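Long-range contact in endoglucanase (Thermotoga maritima, PDB 1VHO), which probably acts as a metal-dependent aminopeptidase of the M42 family, which takes two divalent metal cations per subunit: residues A[57-69]-A[212-226]. Residues are numbered along the deposited sequence; the frame is centred on the assembly and turned at random.
Sequences KGIGKLAFFAHVD and LTGAYEINPDAAIVM
Asp221 grips Lys61 with both backbone and side chain: its OD2 takes the N-H of Lys61 at 2.7 Å, on the anti side of the carboxylate, while its own N gives a hydrogen bond to Lys61 O. With CG anti to its carbonyl carbon (chi1 -62°), the carboxylate reaches across to the backbone of Gly60 and Lys61, and Gly60, lacking a side chain, lets Asp221 OD2 come within 3.1 Å of its CA. Were the carboxylate replaced by an alanine's methyl group, Lys61 N would probably lose this acceptor and the backbone at Gly60-Lys61 be less firmly held. The nearly straight lysine chain runs obliquely across Ile218, Lys61 CE 3.5 Å from Ile218 CG2, before bending at its last torsion to bring NZ to Tyr197 OH. Beyond this point strands 61-67 and 222-226 run parallel, neighbours in the mixed sheet of the M42 peptidase fold, joined by bonds such as Ile224 N to Ala63 O (2.9 Å). On the face covered by helix 171-187, the side chains of Phe64 and Ile224 lie side by side, pointing the same way, Phe64 CE1 3.6 Å from Ile224 CD1; Leu180 also touches the Phe64 side chain. The other face carries Phe65, whose edge meets Ala223 CB in the ring plane, Phe65 CE1 at 3.7 Å; the small alanine suits an edge so near the strand. The Leu212 side chain, on helix 208-213, is set at about a right angle to that of Phe65, its CB at the ring edge, 3.9 Å from Phe65 CE2. A water links His67 N to Met226 O, just before the predicted zinc ligand Asp227; His67 itself is another predicted ligand.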
loop_
_atom_site.group_PDB
_atom_site.type_symbol
_atom_site.label_atom_id
_atom_site.label_comp_id
_atom_site.label_asym_id
_atom_site.label_seq_id
_atom_site.Cartn_x
_atom_site.Cartn_y
_atom_site.Cartn_z
ATOM N N LYS A 57 27.019 -2.970 -8.098
ATOM C CA LYS A 57 28.279 -2.975 -8.876
ATOM C C LYS A 57 28.039 -2.578 -10.316
ATOM O O LYS A 57 28.949 -2.661 -11.156
ATOM C CB LYS A 57 28.938 -4.335 -8.805
ATOM C CG LYS A 57 29.408 -4.776 -7.415
ATOM C CD LYS A 57 30.012 -6.174 -7.577
ATOM C CE LYS A 57 31.116 -6.450 -6.590
ATOM N NZ LYS A 57 30.743 -7.558 -5.662
ATOM N N GLY A 58 26.803 -2.231 -10.674
ATOM C CA GLY A 58 26.454 -1.798 -11.995
ATOM C C GLY A 58 26.166 -2.866 -13.025
ATOM O O GLY A 58 26.037 -2.496 -14.216
ATOM N N ILE A 59 25.856 -4.113 -12.647
ATOM C CA ILE A 59 25.580 -5.122 -13.661
ATOM C C ILE A 59 24.236 -4.921 -14.336
ATOM O O ILE A 59 23.959 -5.572 -15.344
ATOM C CB ILE A 59 25.664 -6.582 -13.204
ATOM C CG1 ILE A 59 24.563 -6.948 -12.199
ATOM C CG2 ILE A 59 27.032 -6.898 -12.629
ATOM C CD1 ILE A 59 24.341 -8.443 -12.065
ATOM N N GLY A 60 23.390 -4.058 -13.804
ATOM C CA GLY A 60 22.065 -3.847 -14.417
ATOM C C GLY A 60 21.234 -3.091 -13.358
ATOM O O GLY A 60 21.736 -2.859 -12.255
ATOM N N LYS A 61 19.991 -2.836 -13.715
ATOM C CA LYS A 61 19.081 -2.105 -12.857
ATOM C C LYS A 61 17.810 -2.924 -12.581
ATOM O O LYS A 61 17.134 -3.391 -13.482
ATOM C CB LYS A 61 18.675 -0.789 -13.551
ATOM C CG LYS A 61 19.841 0.087 -13.985
ATOM C CD LYS A 61 19.335 1.247 -14.834
ATOM C CE LYS A 61 20.443 2.269 -15.092
ATOM N NZ LYS A 61 21.194 2.555 -13.828
ATOM N N LEU A 62 17.549 -3.069 -11.296
ATOM C CA LEU A 62 16.381 -3.822 -10.796
ATOM C C LEU A 62 15.475 -2.782 -10.126
ATOM O O LEU A 62 15.996 -2.003 -9.304
ATOM C CB LEU A 62 16.938 -4.770 -9.749
ATOM C CG LEU A 62 16.089 -5.745 -8.984
ATOM C CD1 LEU A 62 15.147 -6.545 -9.882
ATOM C CD2 LEU A 62 17.008 -6.706 -8.198
ATOM N N ALA A 63 14.202 -2.788 -10.421
ATOM C CA ALA A 63 13.265 -1.846 -9.820
ATOM C C ALA A 63 12.184 -2.611 -9.061
ATOM O O ALA A 63 11.619 -3.585 -9.594
ATOM C CB ALA A 63 12.619 -0.957 -10.882
ATOM N N PHE A 64 11.860 -2.161 -7.875
ATOM C CA PHE A 64 10.839 -2.756 -7.012
ATOM C C PHE A 64 9.763 -1.661 -6.843
ATOM O O PHE A 64 10.172 -0.512 -6.581
ATOM C CB PHE A 64 11.368 -3.186 -5.661
ATOM C CG PHE A 64 12.471 -4.212 -5.671
ATOM C CD1 PHE A 64 12.461 -5.269 -6.567
ATOM C CD2 PHE A 64 13.541 -4.101 -4.805
ATOM C CE1 PHE A 64 13.508 -6.189 -6.589
ATOM C CE2 PHE A 64 14.564 -5.041 -4.787
ATOM C CZ PHE A 64 14.548 -6.090 -5.682
ATOM N N PHE A 65 8.489 -1.999 -6.945
ATOM C CA PHE A 65 7.466 -0.950 -6.900
ATOM C C PHE A 65 6.362 -1.232 -5.878
ATOM O O PHE A 65 5.865 -2.370 -5.812
ATOM C CB PHE A 65 6.767 -0.920 -8.295
ATOM C CG PHE A 65 7.640 -0.518 -9.466
ATOM C CD1 PHE A 65 8.338 -1.505 -10.184
ATOM C CD2 PHE A 65 7.771 0.790 -9.832
ATOM C CE1 PHE A 65 9.139 -1.119 -11.251
ATOM C CE2 PHE A 65 8.565 1.181 -10.912
ATOM C CZ PHE A 65 9.258 0.200 -11.621
ATOM N N ALA A 66 5.821 -0.185 -5.257
ATOM C CA ALA A 66 4.700 -0.354 -4.307
ATOM C C ALA A 66 3.819 0.903 -4.318
ATOM O O ALA A 66 4.352 1.991 -4.586
ATOM C CB ALA A 66 5.243 -0.582 -2.895
ATOM N N HIS A 67 2.517 0.748 -4.138
ATOM C CA HIS A 67 1.630 1.922 -4.056
ATOM C C HIS A 67 1.698 2.445 -2.602
ATOM O O HIS A 67 2.021 1.670 -1.680
ATOM C CB HIS A 67 0.180 1.515 -4.327
ATOM C CG HIS A 67 -0.127 0.980 -5.677
ATOM N ND1 HIS A 67 -0.428 1.810 -6.748
ATOM C CD2 HIS A 67 -0.209 -0.300 -6.145
ATOM C CE1 HIS A 67 -0.681 1.076 -7.809
ATOM N NE2 HIS A 67 -0.561 -0.198 -7.468
ATOM N N VAL A 68 1.274 3.685 -2.358
ATOM C CA VAL A 68 1.374 4.215 -0.994
ATOM C C VAL A 68 0.067 4.756 -0.434
ATOM O O VAL A 68 0.005 4.940 0.798
ATOM C CB VAL A 68 2.405 5.354 -0.843
ATOM C CG1 VAL A 68 3.806 4.983 -1.334
ATOM C CG2 VAL A 68 1.963 6.614 -1.560
ATOM N N ASP A 69 -0.922 5.041 -1.295
ATOM C CA ASP A 69 -2.147 5.656 -0.797
ATOM C C ASP A 69 -3.103 4.758 -0.076
ATOM O O ASP A 69 -2.945 3.528 0.108
ATOM C CB ASP A 69 -2.866 6.404 -1.970
ATOM C CG ASP A 69 -3.527 5.473 -2.971
ATOM O OD1 ASP A 69 -3.201 4.264 -2.988
ATOM O OD2 ASP A 69 -4.376 5.877 -3.798
ATOM N N LEU A 212 8.677 5.837 -11.682
ATOM C CA LEU A 212 10.132 5.716 -11.657
ATOM C C LEU A 212 10.831 6.763 -12.522
ATOM O O LEU A 212 11.769 7.397 -12.041
ATOM C CB LEU A 212 10.517 4.310 -12.136
ATOM C CG LEU A 212 11.992 4.078 -12.456
ATOM C CD1 LEU A 212 12.856 4.271 -11.225
ATOM C CD2 LEU A 212 12.168 2.654 -13.014
ATOM N N THR A 213 10.336 6.999 -13.739
ATOM C CA THR A 213 10.997 7.954 -14.636
ATOM C C THR A 213 10.754 9.400 -14.280
ATOM O O THR A 213 11.453 10.292 -14.775
ATOM C CB THR A 213 10.722 7.710 -16.119
ATOM O OG1 THR A 213 9.323 7.650 -16.380
ATOM C CG2 THR A 213 11.339 6.375 -16.561
ATOM N N GLY A 214 9.892 9.655 -13.283
ATOM C CA GLY A 214 9.673 11.029 -12.822
ATOM C C GLY A 214 10.864 11.444 -11.972
ATOM O O GLY A 214 11.001 12.615 -11.597
ATOM N N ALA A 215 11.710 10.480 -11.610
ATOM C CA ALA A 215 12.895 10.665 -10.828
ATOM C C ALA A 215 14.179 10.248 -11.539
ATOM O O ALA A 215 15.206 10.894 -11.395
ATOM C CB ALA A 215 12.807 9.831 -9.527
ATOM N N TYR A 216 14.215 9.074 -12.175
ATOM C CA TYR A 216 15.412 8.584 -12.847
ATOM C C TYR A 216 15.079 8.092 -14.243
ATOM O O TYR A 216 14.265 7.177 -14.431
ATOM C CB TYR A 216 16.034 7.412 -12.066
ATOM C CG TYR A 216 16.603 7.796 -10.724
ATOM C CD1 TYR A 216 17.884 8.308 -10.595
ATOM C CD2 TYR A 216 15.813 7.643 -9.578
ATOM C CE1 TYR A 216 18.385 8.652 -9.347
ATOM C CE2 TYR A 216 16.296 8.005 -8.332
ATOM C CZ TYR A 216 17.577 8.511 -8.226
ATOM O OH TYR A 216 18.050 8.864 -6.993
ATOM N N GLU A 217 15.672 8.717 -15.261
ATOM C CA GLU A 217 15.405 8.336 -16.648
ATOM C C GLU A 217 16.205 7.076 -16.991
ATOM O O GLU A 217 17.292 7.163 -17.563
ATOM C CB GLU A 217 15.827 9.468 -17.596
ATOM N N ILE A 218 15.706 5.924 -16.576
ATOM C CA ILE A 218 16.351 4.652 -16.804
ATOM C C ILE A 218 15.314 3.634 -17.277
ATOM O O ILE A 218 14.117 3.859 -17.143
ATOM C CB ILE A 218 16.973 4.101 -15.504
ATOM C CG1 ILE A 218 15.862 3.957 -14.433
ATOM C CG2 ILE A 218 18.110 4.924 -14.968
ATOM C CD1 ILE A 218 16.163 2.760 -13.530
ATOM N N ASN A 219 15.786 2.518 -17.801
ATOM C CA ASN A 219 14.926 1.420 -18.211
ATOM C C ASN A 219 15.445 0.207 -17.426
ATOM O O ASN A 219 16.553 -0.268 -17.680
ATOM C CB ASN A 219 14.969 1.126 -19.704
ATOM C CG ASN A 219 13.779 0.285 -20.128
ATOM O OD1 ASN A 219 12.621 0.640 -19.887
ATOM N ND2 ASN A 219 14.045 -0.835 -20.783
ATOM N N PRO A 220 14.723 -0.194 -16.381
ATOM C CA PRO A 220 15.193 -1.318 -15.592
ATOM C C PRO A 220 15.269 -2.585 -16.435
ATOM O O PRO A 220 14.420 -2.817 -17.297
ATOM C CB PRO A 220 14.144 -1.490 -14.503
ATOM C CG PRO A 220 13.003 -0.597 -14.821
ATOM C CD PRO A 220 13.389 0.253 -16.003
ATOM N N ASP A 221 16.206 -3.436 -16.089
ATOM C CA ASP A 221 16.374 -4.735 -16.724
ATOM C C ASP A 221 15.372 -5.737 -16.177
ATOM O O ASP A 221 15.075 -6.753 -16.810
ATOM C CB ASP A 221 17.811 -5.220 -16.419
ATOM C CG ASP A 221 18.781 -4.221 -17.039
ATOM O OD1 ASP A 221 18.646 -3.971 -18.267
ATOM O OD2 ASP A 221 19.582 -3.653 -16.303
ATOM N N ALA A 222 14.884 -5.503 -14.930
ATOM C CA ALA A 222 13.902 -6.420 -14.345
ATOM C C ALA A 222 13.086 -5.645 -13.286
ATOM O O ALA A 222 13.613 -4.701 -12.708
ATOM C CB ALA A 222 14.495 -7.662 -13.743
ATOM N N ALA A 223 11.789 -5.954 -13.212
ATOM C CA ALA A 223 10.972 -5.206 -12.238
ATOM C C ALA A 223 10.137 -6.184 -11.412
ATOM O O ALA A 223 9.648 -7.170 -11.956
ATOM C CB ALA A 223 10.026 -4.276 -12.984
ATOM N N ILE A 224 10.011 -5.884 -10.128
ATOM C CA ILE A 224 9.168 -6.739 -9.272
ATOM C C ILE A 224 8.099 -5.791 -8.681
ATOM O O ILE A 224 8.452 -4.838 -7.998
ATOM C CB ILE A 224 9.965 -7.474 -8.212
ATOM C CG1 ILE A 224 11.168 -8.237 -8.863
ATOM C CG2 ILE A 224 9.047 -8.450 -7.462
ATOM C CD1 ILE A 224 11.848 -9.182 -7.819
ATOM N N VAL A 225 6.845 -6.052 -8.985
ATOM C CA VAL A 225 5.741 -5.211 -8.518
ATOM C C VAL A 225 5.135 -5.873 -7.289
ATOM O O VAL A 225 4.849 -7.056 -7.322
ATOM C CB VAL A 225 4.646 -5.043 -9.596
ATOM C CG1 VAL A 225 3.390 -4.388 -9.062
ATOM C CG2 VAL A 225 5.203 -4.267 -10.785
HETATM N N MSE A 226 4.885 -5.075 -6.248
HETATM C CA MSE A 226 4.324 -5.624 -5.026
HETATM C C MSE A 226 2.796 -5.503 -5.056
HETATM O O MSE A 226 2.289 -4.452 -5.462
HETATM C CB MSE A 226 4.778 -4.758 -3.834
HETATM C CG MSE A 226 6.256 -4.659 -3.576
HETATM SE SE MSE A 226 6.909 -6.331 -2.900
HETATM C CE MSE A 226 7.435 -7.166 -4.542
HETATM O O HOH W 1 1.693 -1.932 -4.074
#